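Long-range contacts in glycerol uptake operon antiterminator-related protein (Thermotoga maritima, PDB 1VKF), which is of unproven function but, as a TIM-barrel relative of the glycerol-3-phosphate responsive antiterminators, probably takes part in controlling transcription of glycerol uptake genes: residues I17-W22 and P32-L38; M24-I30 and I51-K57; V131-G137 and T151-L157. The contacts are given in a common frame with arbitrary orientation. Residues are numbered along the deposited sequence.

In the fold
Contacts 1 and 3 are two parallel strand pairs of the same curled sheet, the wall of the barrel, their centres about 8 Å from the centre of the chain; the centre of contact 2, outside the wall, lies about 17 Å from it. The strand pairs meet across the barrel interior, where F36 and I18 of contact 1 reach I153 of contact 3, and F36 also touches E133. Both rest on backbone ladders, but contact 1 is buried and apolar, whereas contact 3 is partly buried and adds E133, paired with R108. Contact 2 covers the outer face of contact 1: I30 packs on A19, L52 on L21, and K57 bonds to P32 O. There, partly exposed, charged side chains and water reach an irregular loop's backbone.

Contact 1: I17-W22 and P32-L38; sequences IIAALW and PDVVFLL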
loop_
_atom_site.group_PDB
_atom_site.type_symbol
_atom_site.label_atom_id
_atom_site.label_comp_id
_atom_site.label_asym_id
_atom_site.label_seq_id
_atom_site.Cartn_x
_atom_site.Cartn_y
_atom_site.Cartn_z
ATOM N N ILE A 17 -2.735 10.173 -6.405
ATOM C CA ILE A 17 -3.131 9.950 -5.053
ATOM C C ILE A 17 -3.933 8.632 -4.947
ATOM O O ILE A 17 -4.820 8.370 -5.750
ATOM C CB ILE A 17 -3.967 11.133 -4.590
ATOM C CG1 ILE A 17 -3.131 12.420 -4.683
ATOM C CG2 ILE A 17 -4.494 10.908 -3.210
ATOM C CD1 ILE A 17 -1.925 12.427 -3.825
ATOM N N ILE A 18 -3.531 7.823 -3.993
ATOM C CA ILE A 18 -4.201 6.579 -3.559
ATOM C C ILE A 18 -4.926 6.863 -2.245
ATOM O O ILE A 18 -4.380 7.509 -1.331
ATOM C CB ILE A 18 -3.150 5.445 -3.360
ATOM C CG1 ILE A 18 -2.606 5.065 -4.688
ATOM C CG2 ILE A 18 -3.758 4.248 -2.616
ATOM C CD1 ILE A 18 -1.349 4.191 -4.642
ATOM N N ALA A 19 -6.160 6.406 -2.134
ATOM C CA ALA A 19 -6.958 6.668 -0.946
ATOM C C ALA A 19 -6.667 5.615 0.107
ATOM O O ALA A 19 -7.015 4.465 -0.074
ATOM C CB ALA A 19 -8.454 6.676 -1.270
ATOM N N ALA A 20 -6.135 6.070 1.229
ATOM C CA ALA A 20 -5.930 5.235 2.423
ATOM C C ALA A 20 -7.163 5.370 3.338
ATOM O O ALA A 20 -7.599 6.502 3.694
ATOM C CB ALA A 20 -4.672 5.674 3.155
ATOM N N LEU A 21 -7.677 4.215 3.758
ATOM C CA LEU A 21 -8.814 4.156 4.628
ATOM C C LEU A 21 -8.442 3.487 5.936
ATOM O O LEU A 21 -7.922 2.374 5.955
ATOM C CB LEU A 21 -9.958 3.380 3.980
ATOM C CG LEU A 21 -10.667 4.118 2.831
ATOM C CD1 LEU A 21 -11.862 3.299 2.455
ATOM C CD2 LEU A 21 -11.046 5.541 3.195
ATOM N N TRP A 22 -8.763 4.169 7.044
ATOM C CA TRP A 22 -8.502 3.602 8.390
ATOM C C TRP A 22 -9.777 3.091 9.044
ATOM O O TRP A 22 -9.743 2.310 9.989
ATOM C CB TRP A 22 -7.870 4.655 9.287
ATOM C CG TRP A 22 -6.435 4.769 9.051
ATOM C CD1 TRP A 22 -5.782 5.797 8.394
ATOM C CD2 TRP A 22 -5.434 3.821 9.413
ATOM N NE1 TRP A 22 -4.431 5.535 8.355
ATOM C CE2 TRP A 22 -4.186 4.337 8.983
ATOM C CE3 TRP A 22 -5.453 2.573 10.078
ATOM C CZ2 TRP A 22 -2.990 3.659 9.179
ATOM C CZ3 TRP A 22 -4.271 1.935 10.307
ATOM C CH2 TRP A 22 -3.043 2.461 9.842
ATOM N N PRO A 32 -10.077 8.907 -5.475
ATOM C CA PRO A 32 -9.075 8.011 -6.067
ATOM C C PRO A 32 -9.615 6.665 -6.560
ATOM O O PRO A 32 -10.507 6.096 -5.917
ATOM C CB PRO A 32 -8.060 7.841 -4.917
ATOM C CG PRO A 32 -8.133 9.118 -4.139
ATOM C CD PRO A 32 -9.635 9.365 -4.140
ATOM N N ASP A 33 -9.037 6.151 -7.659
ATOM C CA ASP A 33 -9.450 4.873 -8.203
ATOM C C ASP A 33 -8.937 3.691 -7.372
ATOM O O ASP A 33 -9.565 2.605 -7.366
ATOM C CB ASP A 33 -8.914 4.694 -9.635
ATOM C CG ASP A 33 -9.558 5.632 -10.633
ATOM O OD1 ASP A 33 -10.756 5.944 -10.517
ATOM O OD2 ASP A 33 -8.905 6.105 -11.567
ATOM N N VAL A 34 -7.813 3.893 -6.698
ATOM C CA VAL A 34 -7.165 2.858 -5.907
ATOM C C VAL A 34 -7.348 3.170 -4.409
ATOM O O VAL A 34 -7.097 4.300 -3.948
ATOM C CB VAL A 34 -5.706 2.691 -6.234
ATOM C CG1 VAL A 34 -5.056 1.573 -5.397
ATOM C CG2 VAL A 34 -5.558 2.360 -7.718
ATOM N N VAL A 35 -7.669 2.139 -3.637
ATOM C CA VAL A 35 -7.867 2.282 -2.212
ATOM C C VAL A 35 -6.931 1.307 -1.506
ATOM O O VAL A 35 -6.892 0.131 -1.863
ATOM C CB VAL A 35 -9.337 1.968 -1.771
ATOM C CG1 VAL A 35 -9.479 1.907 -0.259
ATOM C CG2 VAL A 35 -10.306 3.023 -2.266
ATOM N N PHE A 36 -6.224 1.806 -0.482
ATOM C CA PHE A 36 -5.508 0.950 0.447
ATOM C C PHE A 36 -6.287 0.875 1.726
ATOM O O PHE A 36 -6.452 1.883 2.402
ATOM C CB PHE A 36 -4.100 1.507 0.703
ATOM C CG PHE A 36 -3.129 1.289 -0.391
ATOM C CD1 PHE A 36 -3.471 0.701 -1.582
ATOM C CD2 PHE A 36 -1.825 1.747 -0.239
ATOM C CE1 PHE A 36 -2.507 0.473 -2.543
ATOM C CE2 PHE A 36 -0.884 1.545 -1.205
ATOM C CZ PHE A 36 -1.226 0.925 -2.353
ATOM N N LEU A 37 -6.851 -0.292 2.050
ATOM C CA LEU A 37 -7.621 -0.461 3.298
ATOM C C LEU A 37 -6.642 -0.864 4.380
ATOM O O LEU A 37 -6.043 -1.944 4.352
ATOM C CB LEU A 37 -8.664 -1.562 3.110
ATOM C CG LEU A 37 -9.521 -1.879 4.310
ATOM C CD1 LEU A 37 -10.259 -0.681 4.826
ATOM C CD2 LEU A 37 -10.451 -3.038 3.958
ATOM N N LEU A 38 -6.400 0.040 5.322
ATOM C CA LEU A 38 -5.285 -0.108 6.232
ATOM C C LEU A 38 -5.639 -0.724 7.579
ATOM O O LEU A 38 -4.721 -1.059 8.350
ATOM C CB LEU A 38 -4.619 1.243 6.458
ATOM C CG LEU A 38 -4.030 1.841 5.169
ATOM C CD1 LEU A 38 -3.325 3.125 5.542
ATOM C CD2 LEU A 38 -3.064 0.901 4.463
HETATM O O HOH W 1 -5.620 6.059 -7.184
#
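At the apolar centre, I18 lies over the ring of F36: I18 CG2 is 3.7 Å from the ring centroid and 12° off its normal, a CH-pi contact. The two residues belong to neighbouring parallel strands, 17-21 and 34-37, of a TIM-barrel wall. Their axes approach to 4.6 Å with a 31° angle between directions, a twist that suits a closing barrel. A20 and F36 are paired and point to the interior, where both touch S175 of strand 173-176. The opposite face carries A19, L21, V35 and L37; L21 CD1 packs on V35 CG1 at 3.9 Å, and this layer is covered by L52 of helix 45-54, I30 and W182. Further along, L38 CB sits over the six-membered ring of W22, 3.7 Å from its centroid, while W22 NE1 bonds to a bound citrate, probably from the crystallisation liquor.

Between these layers runs the backbone ladder. A19 is the bonding residue opposite V35, its N donating to V34 O (2.9 Å) and its O accepting from F36 N (2.8 Å). L21 repeats the scheme opposite L37, with L21 N to F36 O at 3.0 Å and L38 N to L21 O at 2.9 Å. At the N-terminal end of the pair P32 packs on A19, CG to CB 3.8 Å, and a water continues the ladder, donating to I17 O at 2.8 Å and accepting from V34 N at 3.1 Å.

Contact 2: M24-I30 and I51-K57; sequences MDSIGEI and ILKDRGK
On the outside of the TIM barrel, the irregular loop 24-30 that follows strand 16-21 packs against the C-terminal end of helix 45-54. The helix closes in a Schellman motif at G56 (phi 81°), with G56 N bonded to K53 O (2.9 Å) and K57 N weakly to L52 O (3.3 Å). The loop passes M24 near I51 (CA-CA 8.9 Å) and I30 near R55 (8.5 Å); G28 has phi 71°, psi -165°.

Apolar contacts come from M24, a selenomethionine in the mmm rotamer, whose CE lies 3.8 Å from I51 CG2 and 4.0 Å from L52 CG. I27 CD1 approaches I51 CG2 at 4.2 Å, and I30 CD1 meets L52 CD2 at 3.8 Å; I27, I30 and I51 are all mt.

The polar contacts are direct and water-mediated. R55 extends with chi2 and chi3 trans, and one water accepts from both R55 NH1 (2.9 Å) and I30 N (3.1 Å). Its guanidinium edge faces the loop, NH1 donating to G28 O at 2.7 Å, nearly linear at 176°. K57, mmtt, reaches the end of the loop: K57 NZ donates to I30 O at 2.7 Å and also bonds to P32 O just beyond it.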
loop_
_atom_site.group_PDB
_atom_site.type_symbol
_atom_site.label_atom_id
_atom_site.label_comp_id
_atom_site.label_asym_id
_atom_site.label_seq_id
_atom_site.Cartn_x
_atom_site.Cartn_y
_atom_site.Cartn_z
HETATM N N MSE A 24 -14.259 2.366 8.275
HETATM C CA MSE A 24 -15.289 2.100 7.282
HETATM C C MSE A 24 -16.665 2.570 7.745
HETATM O O MSE A 24 -17.673 2.289 7.103
HETATM C CB MSE A 24 -15.327 0.598 7.019
HETATM C CG MSE A 24 -14.098 0.129 6.310
HETATM SE SE MSE A 24 -13.957 0.833 4.474
HETATM C CE MSE A 24 -15.713 0.193 3.708
ATOM N N ASP A 25 -16.724 3.271 8.862
ATOM C CA ASP A 25 -18.026 3.717 9.380
ATOM C C ASP A 25 -18.395 4.994 8.642
ATOM O O ASP A 25 -19.449 5.052 8.009
ATOM C CB ASP A 25 -17.998 3.920 10.902
ATOM C CG ASP A 25 -19.412 4.094 11.512
ATOM O OD1 ASP A 25 -20.285 4.740 10.885
ATOM O OD2 ASP A 25 -19.743 3.631 12.628
ATOM N N SER A 26 -17.527 5.999 8.698
ATOM C CA SER A 26 -17.794 7.268 8.024
ATOM C C SER A 26 -16.797 7.345 6.897
ATOM O O SER A 26 -15.595 7.419 7.155
ATOM C CB SER A 26 -17.627 8.462 8.974
ATOM O OG SER A 26 -18.455 8.336 10.120
ATOM N N ILE A 27 -17.289 7.284 5.656
ATOM C CA ILE A 27 -16.419 7.188 4.501
ATOM C C ILE A 27 -16.539 8.394 3.591
ATOM O O ILE A 27 -15.525 8.977 3.248
ATOM C CB ILE A 27 -16.717 5.909 3.710
ATOM C CG1 ILE A 27 -16.583 4.676 4.620
ATOM C CG2 ILE A 27 -15.775 5.777 2.554
ATOM C CD1 ILE A 27 -16.964 3.365 3.927
ATOM N N GLY A 28 -17.754 8.755 3.174
ATOM C CA GLY A 28 -17.926 9.847 2.231
ATOM C C GLY A 28 -17.438 9.479 0.834
ATOM O O GLY A 28 -17.229 8.300 0.557
ATOM N N GLU A 29 -17.259 10.469 -0.037
ATOM C CA GLU A 29 -16.797 10.244 -1.398
ATOM C C GLU A 29 -15.329 9.883 -1.385
ATOM O O GLU A 29 -14.535 10.480 -0.662
ATOM C CB GLU A 29 -16.994 11.502 -2.263
ATOM C CG GLU A 29 -16.462 11.396 -3.683
ATOM C CD GLU A 29 -17.229 10.358 -4.515
ATOM O OE1 GLU A 29 -18.365 10.043 -4.124
ATOM O OE2 GLU A 29 -16.725 9.881 -5.562
ATOM N N ILE A 30 -14.962 8.917 -2.218
ATOM C CA ILE A 30 -13.575 8.535 -2.414
ATOM C C ILE A 30 -13.235 8.792 -3.870
ATOM O O ILE A 30 -13.650 8.026 -4.775
ATOM C CB ILE A 30 -13.331 7.030 -2.037
ATOM C CG1 ILE A 30 -13.730 6.747 -0.585
ATOM C CG2 ILE A 30 -11.866 6.665 -2.313
ATOM C CD1 ILE A 30 -13.809 5.240 -0.216
ATOM N N ILE A 51 -18.209 -3.044 -0.011
ATOM C CA ILE A 51 -18.550 -1.611 -0.068
ATOM C C ILE A 51 -17.606 -0.924 -1.090
ATOM O O ILE A 51 -18.037 -0.129 -1.941
ATOM C CB ILE A 51 -18.495 -0.927 1.315
ATOM C CG1 ILE A 51 -19.627 -1.391 2.216
ATOM C CG2 ILE A 51 -18.462 0.608 1.155
ATOM C CD1 ILE A 51 -19.341 -1.082 3.734
ATOM N N LEU A 52 -16.310 -1.219 -0.993
ATOM C CA LEU A 52 -15.298 -0.510 -1.754
ATOM C C LEU A 52 -15.290 -0.997 -3.193
ATOM O O LEU A 52 -15.171 -0.192 -4.130
ATOM C CB LEU A 52 -13.927 -0.716 -1.121
ATOM C CG LEU A 52 -13.768 -0.047 0.262
ATOM C CD1 LEU A 52 -12.418 -0.472 0.846
ATOM C CD2 LEU A 52 -13.870 1.447 0.204
ATOM N N LYS A 53 -15.465 -2.296 -3.387
ATOM C CA LYS A 53 -15.495 -2.846 -4.742
ATOM C C LYS A 53 -16.763 -2.361 -5.469
ATOM O O LYS A 53 -16.738 -2.122 -6.653
ATOM C CB LYS A 53 -15.410 -4.380 -4.737
ATOM C CG LYS A 53 -14.020 -4.957 -4.248
ATOM C CD LYS A 53 -12.829 -4.525 -5.110
ATOM C CE LYS A 53 -12.986 -4.996 -6.575
ATOM N NZ LYS A 53 -11.936 -4.436 -7.549
ATOM N N ASP A 54 -17.853 -2.199 -4.739
ATOM C CA ASP A 54 -19.114 -1.687 -5.295
ATOM C C ASP A 54 -18.938 -0.244 -5.832
ATOM O O ASP A 54 -19.664 0.156 -6.765
ATOM C CB ASP A 54 -20.215 -1.718 -4.246
ATOM C CG ASP A 54 -20.911 -3.108 -4.140
ATOM O OD1 ASP A 54 -20.578 -4.030 -4.933
ATOM O OD2 ASP A 54 -21.797 -3.360 -3.316
ATOM N N ARG A 55 -18.047 0.516 -5.219
ATOM C CA ARG A 55 -17.697 1.879 -5.662
ATOM C C ARG A 55 -16.747 1.874 -6.845
ATOM O O ARG A 55 -16.325 2.930 -7.294
ATOM C CB ARG A 55 -17.142 2.705 -4.543
ATOM C CG ARG A 55 -18.159 3.137 -3.516
ATOM C CD ARG A 55 -17.568 3.692 -2.318
ATOM N NE ARG A 55 -18.527 4.053 -1.270
ATOM C CZ ARG A 55 -18.443 5.179 -0.573
ATOM N NH1 ARG A 55 -17.505 6.057 -0.861
ATOM N NH2 ARG A 55 -19.303 5.439 0.397
ATOM N N GLY A 56 -16.397 0.699 -7.354
ATOM C CA GLY A 56 -15.565 0.593 -8.530
ATOM C C GLY A 56 -14.072 0.753 -8.263
ATOM O O GLY A 56 -13.310 1.008 -9.169
ATOM N N LYS A 57 -13.663 0.620 -7.009
ATOM C CA LYS A 57 -12.266 0.789 -6.636
ATOM C C LYS A 57 -11.463 -0.500 -6.781
ATOM O O LYS A 57 -11.994 -1.595 -6.613
ATOM C CB LYS A 57 -12.167 1.251 -5.210
ATOM C CG LYS A 57 -12.960 2.526 -4.882
ATOM C CD LYS A 57 -12.768 3.665 -5.857
ATOM C CE LYS A 57 -13.618 4.921 -5.587
ATOM N NZ LYS A 57 -13.320 5.988 -6.561
HETATM O O HOH W 2 -20.248 6.962 3.041
HETATM O O HOH W 3 -16.690 6.762 -3.561
#

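Contact 3: V131-G137 and T151-L157; sequences VVEVLPG and TVIAAGL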
loop_
_atom_site.group_PDB
_atom_site.type_symbol
_atom_site.label_atom_id
_atom_site.label_comp_id
_atom_site.label_asym_id
_atom_site.label_seq_id
_atom_site.Cartn_x
_atom_site.Cartn_y
_atom_site.Cartn_z
ATOM N N VAL A 131 6.836 -3.395 -6.763
ATOM C CA VAL A 131 6.057 -2.290 -6.148
ATOM C C VAL A 131 6.329 -2.183 -4.645
ATOM O O VAL A 131 6.115 -3.117 -3.862
ATOM C CB VAL A 131 4.537 -2.422 -6.380
ATOM C CG1 VAL A 131 3.779 -1.192 -5.833
ATOM C CG2 VAL A 131 4.245 -2.594 -7.879
ATOM N N VAL A 132 6.865 -1.038 -4.263
ATOM C CA VAL A 132 7.284 -0.813 -2.897
ATOM C C VAL A 132 6.591 0.445 -2.367
ATOM O O VAL A 132 6.522 1.432 -3.091
ATOM C CB VAL A 132 8.832 -0.574 -2.810
ATOM C CG1 VAL A 132 9.222 -0.407 -1.381
ATOM C CG2 VAL A 132 9.601 -1.706 -3.425
ATOM N N GLU A 133 6.103 0.400 -1.138
ATOM C CA GLU A 133 5.602 1.567 -0.417
ATOM C C GLU A 133 6.633 2.034 0.594
ATOM O O GLU A 133 6.960 1.322 1.543
ATOM C CB GLU A 133 4.271 1.286 0.253
ATOM C CG GLU A 133 3.635 2.524 0.925
ATOM C CD GLU A 133 2.321 2.192 1.592
ATOM O OE1 GLU A 133 2.351 1.415 2.550
ATOM O OE2 GLU A 133 1.300 2.749 1.168
ATOM N N VAL A 134 7.122 3.234 0.378
ATOM C CA VAL A 134 8.193 3.805 1.221
ATOM C C VAL A 134 7.612 4.804 2.186
ATOM O O VAL A 134 6.925 5.748 1.793
ATOM C CB VAL A 134 9.269 4.465 0.386
ATOM C CG1 VAL A 134 10.302 5.131 1.298
ATOM C CG2 VAL A 134 9.909 3.457 -0.565
ATOM N N LEU A 135 7.944 4.623 3.462
ATOM C CA LEU A 135 7.519 5.510 4.535
ATOM C C LEU A 135 8.737 6.050 5.320
ATOM O O LEU A 135 9.722 5.317 5.478
ATOM C CB LEU A 135 6.604 4.795 5.514
ATOM C CG LEU A 135 5.347 4.105 4.940
ATOM C CD1 LEU A 135 5.589 2.670 4.660
ATOM C CD2 LEU A 135 4.231 4.302 5.968
ATOM N N PRO A 136 8.678 7.293 5.801
ATOM C CA PRO A 136 7.608 8.262 5.498
ATOM C C PRO A 136 7.792 8.844 4.087
ATOM O O PRO A 136 8.806 8.619 3.391
ATOM C CB PRO A 136 7.823 9.353 6.543
ATOM C CG PRO A 136 9.361 9.343 6.765
ATOM C CD PRO A 136 9.726 7.906 6.630
ATOM N N GLY A 137 6.813 9.608 3.621
ATOM C CA GLY A 137 6.790 10.034 2.253
ATOM C C GLY A 137 7.933 10.958 1.815
ATOM O O GLY A 137 8.371 10.874 0.671
ATOM N N THR A 151 8.354 0.603 -9.077
ATOM C CA THR A 151 7.290 1.530 -8.704
ATOM C C THR A 151 7.374 1.829 -7.230
ATOM O O THR A 151 7.366 0.909 -6.420
ATOM C CB THR A 151 5.948 0.901 -9.015
ATOM O OG1 THR A 151 5.875 0.617 -10.407
ATOM C CG2 THR A 151 4.823 1.888 -8.791
ATOM N N VAL A 152 7.493 3.105 -6.875
ATOM C CA VAL A 152 7.462 3.527 -5.484
ATOM C C VAL A 152 6.165 4.307 -5.185
ATOM O O VAL A 152 5.788 5.232 -5.905
ATOM C CB VAL A 152 8.708 4.375 -5.116
ATOM C CG1 VAL A 152 8.601 4.912 -3.673
ATOM C CG2 VAL A 152 9.976 3.550 -5.308
ATOM N N ILE A 153 5.482 3.895 -4.126
ATOM C CA ILE A 153 4.385 4.634 -3.554
ATOM C C ILE A 153 4.886 5.228 -2.262
ATOM O O ILE A 153 5.412 4.521 -1.393
ATOM C CB ILE A 153 3.220 3.692 -3.271
ATOM C CG1 ILE A 153 2.728 3.036 -4.541
ATOM C CG2 ILE A 153 2.077 4.457 -2.540
ATOM C CD1 ILE A 153 1.955 1.775 -4.302
ATOM N N ALA A 154 4.737 6.531 -2.129
ATOM C CA ALA A 154 5.105 7.210 -0.918
ATOM C C ALA A 154 3.963 7.185 0.054
ATOM O O ALA A 154 2.827 7.321 -0.330
ATOM C CB ALA A 154 5.475 8.627 -1.218
ATOM N N ALA A 155 4.269 7.016 1.325
ATOM C CA ALA A 155 3.226 7.168 2.349
ATOM C C ALA A 155 3.770 7.637 3.662
ATOM O O ALA A 155 4.869 7.254 4.074
ATOM C CB ALA A 155 2.490 5.781 2.528
ATOM N N GLY A 156 2.942 8.385 4.393
ATOM C CA GLY A 156 3.273 8.777 5.752
ATOM C C GLY A 156 3.733 10.195 5.929
ATOM O O GLY A 156 4.700 10.630 5.322
ATOM N N LEU A 157 3.002 10.954 6.744
ATOM C CA LEU A 157 3.335 12.325 7.117
ATOM C C LEU A 157 3.415 13.301 5.918
ATOM O O LEU A 157 4.143 14.281 5.965
ATOM C CB LEU A 157 4.612 12.383 7.953
ATOM C CG LEU A 157 4.629 11.527 9.219
ATOM C CD1 LEU A 157 5.986 11.584 9.971
ATOM C CD2 LEU A 157 3.519 11.972 10.168
#
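Strands 131-135 and 151-155 are the two parallel strands of a beta-alpha-beta unit in the TIM barrel, with axes 4.6 Å apart at closest approach and directions 29° apart. From the first strand, V132 and V134 supply the ladder between them. V132 N donates to T151 O (2.9 Å) and V132 O accepts from I153 N (2.9 Å); V134 then repeats the pattern, V134 N to I153 O at 2.8 Å and A155 N to V134 O at 3.0 Å. The alternate residues bond through their backbones to the other neighbour: V131 and E133 with L107, L135 with F109 and A111. CA-H...O contacts supplement the ladder, the shortest of those between paired residues running from E133 CA to I153 O (3.1 Å).

Past the strands, a cis peptide bond precedes P136, which has no amide hydrogen to offer. The next donor, G137 N, bonds to G156 O at 2.9 Å and 173°. A155 O lies at 3.1 Å from the same G137 N, but at a poor angle; L135 CA and P136 CA each approach A155 O at 3.2 Å instead. At G156 (phi 103°) a CB would be jammed against the preceding carbonyl and tight on P136 CA. L157 N, just beyond, bonds to a citrate probably from the crystallisation liquor, which may mark a pocket at this C-terminal end of the strands.

E133 points into the barrel, where OE1 forms a salt bridge with R108 and OE2 lies 3.5 Å from A155 CB. On the outer face V134 CG2 packs on V152 CG1 (3.7 Å). Helix 140-144 covers V134, V152 and A154 there, while strands 105-110 and 173-176 flank the pair and continue the sheet.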